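Local coordinates for putative sensory box/GGDEF family protein (Vibrio parahaemolyticus, PDB 3LID) that probably senses signals outside the cell through this extracellular PDC-fold domain and, as a whole protein, probably makes cyclic di-GMP from GTP, at residues E245-S251 against L263-N269. Residues are numbered along the deposited sequence; the frame is centred on the assembly and turned at random.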
# COMPACT_ATOMS: atom_id res chain seq x y z
N GLU A 245 -12.54 -27.07 -6.27
CA GLU A 245 -13.22 -26.44 -5.14
C GLU A 245 -13.13 -24.89 -5.10
O GLU A 245 -14.01 -24.20 -4.54
CB GLU A 245 -12.62 -27.00 -3.88
CG GLU A 245 -12.93 -28.49 -3.74
CD GLU A 245 -13.08 -28.90 -2.29
OE1 GLU A 245 -12.04 -28.91 -1.58
OE2 GLU A 245 -14.23 -29.19 -1.86
N HIS A 246 -12.08 -24.39 -5.69
CA HIS A 246 -11.86 -22.94 -5.80
C HIS A 246 -11.39 -22.65 -7.20
O HIS A 246 -10.52 -23.36 -7.76
CB HIS A 246 -10.78 -22.48 -4.77
CG HIS A 246 -11.33 -22.23 -3.41
ND1 HIS A 246 -11.63 -23.25 -2.51
CD2 HIS A 246 -11.69 -21.08 -2.79
CE1 HIS A 246 -12.16 -22.73 -1.42
NE2 HIS A 246 -12.23 -21.42 -1.57
N LEU A 247 -11.89 -21.55 -7.75
CA LEU A 247 -11.33 -20.95 -8.95
C LEU A 247 -10.46 -19.78 -8.47
O LEU A 247 -10.94 -18.97 -7.68
CB LEU A 247 -12.44 -20.32 -9.75
CG LEU A 247 -11.92 -19.40 -10.86
CD1 LEU A 247 -11.05 -20.13 -11.94
CD2 LEU A 247 -13.12 -18.65 -11.51
N ILE A 248 -9.20 -19.77 -8.85
CA ILE A 248 -8.34 -18.64 -8.47
C ILE A 248 -7.86 -18.02 -9.79
O ILE A 248 -7.24 -18.71 -10.65
CB ILE A 248 -7.13 -19.12 -7.71
CG1 ILE A 248 -7.59 -19.80 -6.41
CG2 ILE A 248 -6.21 -17.91 -7.36
CD1 ILE A 248 -6.49 -20.36 -5.75
N ALA A 249 -8.13 -16.72 -9.96
CA ALA A 249 -7.58 -15.97 -11.04
C ALA A 249 -6.50 -15.05 -10.44
O ALA A 249 -6.67 -14.60 -9.30
CB ALA A 249 -8.66 -15.14 -11.74
N PHE A 250 -5.40 -14.91 -11.16
CA PHE A 250 -4.24 -14.22 -10.57
C PHE A 250 -3.53 -13.38 -11.60
O PHE A 250 -3.56 -13.62 -12.85
CB PHE A 250 -3.26 -15.26 -9.98
CG PHE A 250 -2.95 -16.43 -10.96
CD1 PHE A 250 -1.95 -16.33 -11.92
CD2 PHE A 250 -3.71 -17.63 -10.88
CE1 PHE A 250 -1.71 -17.41 -12.83
CE2 PHE A 250 -3.47 -18.68 -11.77
CZ PHE A 250 -2.50 -18.55 -12.72
N SER A 251 -2.89 -12.32 -11.10
CA SER A 251 -2.06 -11.52 -11.96
C SER A 251 -1.00 -10.94 -11.01
O SER A 251 -1.10 -11.11 -9.78
CB SER A 251 -2.83 -10.41 -12.67
OG SER A 251 -3.31 -9.52 -11.67
N LEU A 263 -2.16 -10.09 -7.35
CA LEU A 263 -3.54 -9.71 -7.14
C LEU A 263 -4.33 -11.02 -7.42
O LEU A 263 -4.11 -11.66 -8.44
CB LEU A 263 -4.00 -8.67 -8.18
CG LEU A 263 -3.56 -7.20 -7.89
CD1 LEU A 263 -2.08 -7.07 -7.57
CD2 LEU A 263 -3.90 -6.40 -9.19
N ILE A 264 -5.22 -11.34 -6.52
CA ILE A 264 -5.95 -12.65 -6.55
C ILE A 264 -7.40 -12.45 -6.47
O ILE A 264 -7.90 -11.69 -5.63
CB ILE A 264 -5.50 -13.46 -5.35
CG1 ILE A 264 -3.97 -13.68 -5.34
CG2 ILE A 264 -6.30 -14.82 -5.20
CD1 ILE A 264 -3.42 -14.46 -6.46
N ILE A 265 -8.16 -13.22 -7.30
CA ILE A 265 -9.57 -13.32 -7.13
C ILE A 265 -9.78 -14.82 -6.88
O ILE A 265 -9.44 -15.62 -7.73
CB ILE A 265 -10.36 -12.84 -8.36
CG1 ILE A 265 -10.18 -11.34 -8.47
CG2 ILE A 265 -11.90 -13.14 -8.21
CD1 ILE A 265 -10.75 -10.71 -9.69
N ASP A 266 -10.27 -15.15 -5.69
CA ASP A 266 -10.41 -16.54 -5.22
C ASP A 266 -11.89 -16.73 -4.92
O ASP A 266 -12.45 -16.10 -4.05
CB ASP A 266 -9.48 -16.76 -3.99
CG ASP A 266 -9.75 -18.05 -3.24
OD1 ASP A 266 -10.69 -18.81 -3.61
OD2 ASP A 266 -9.03 -18.28 -2.23
N LEU A 267 -12.58 -17.57 -5.72
CA LEU A 267 -14.01 -17.83 -5.49
C LEU A 267 -14.22 -19.35 -5.27
O LEU A 267 -13.67 -20.19 -6.02
CB LEU A 267 -14.79 -17.48 -6.74
CG LEU A 267 -14.75 -15.98 -7.01
CD1 LEU A 267 -14.93 -15.75 -8.50
CD2 LEU A 267 -15.86 -15.38 -6.17
N SER A 268 -14.93 -19.69 -4.21
CA SER A 268 -15.25 -21.13 -3.98
C SER A 268 -16.41 -21.54 -4.90
O SER A 268 -17.08 -20.68 -5.54
CB SER A 268 -15.73 -21.29 -2.55
OG SER A 268 -16.94 -20.55 -2.44
N ASN A 269 -16.66 -22.84 -4.99
CA ASN A 269 -17.80 -23.32 -5.79
C ASN A 269 -19.06 -22.65 -5.41
O ASN A 269 -19.89 -22.36 -6.27
CB ASN A 269 -18.00 -24.82 -5.60
CG ASN A 269 -16.88 -25.61 -6.19
OD1 ASN A 269 -16.51 -26.68 -5.67
ND2 ASN A 269 -16.29 -25.09 -7.27
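With CG1 set beside its backbone N (chi1 -58°) and the chain bent again at chi2, Ile-264 lays CD1 against CB of Phe-250, 3.6 Å away, while the Phe-250 ring turns from the partner strand to Arg-232 and Val-233 of helix 230-234, where a large apolar side chain suits. Ile-264 CG2 meets Ile-248 CG2 at 3.8 Å; two beta-branched chains, at home in extended strands, pack methyl to methyl. Further along, Ser-268 CB lies over a face of the His-246 ring, 4.0 Å from its centroid, a CH-pi contact suited to a small side chain. The strands run antiparallel at 168°, and the hydrogen-bonded pairs Leu-247/Leu-267, Ala-249/Ile-265 and Ser-251/Leu-263 each make two backbone bonds; Ile-265 N to Ala-249 O is 2.9 Å and nearly straight at 172°. Where the ladder ends, Asn-269 N reaches Glu-245 O (3.0 Å), just as Ser-268, an N-cap, starts helix 269-274. Asp-266 OD2, on the face of Ile-248, is hydrogen-bonded to Tyr-226 OH. On the opposite face, small Ala-249 lets helix 9-45 come close at Ala-19, and Ile-265 adds apolar bulk beside it; this hairpin of the sensor domain's sheet is flanked by strands 239-242 and 189-195.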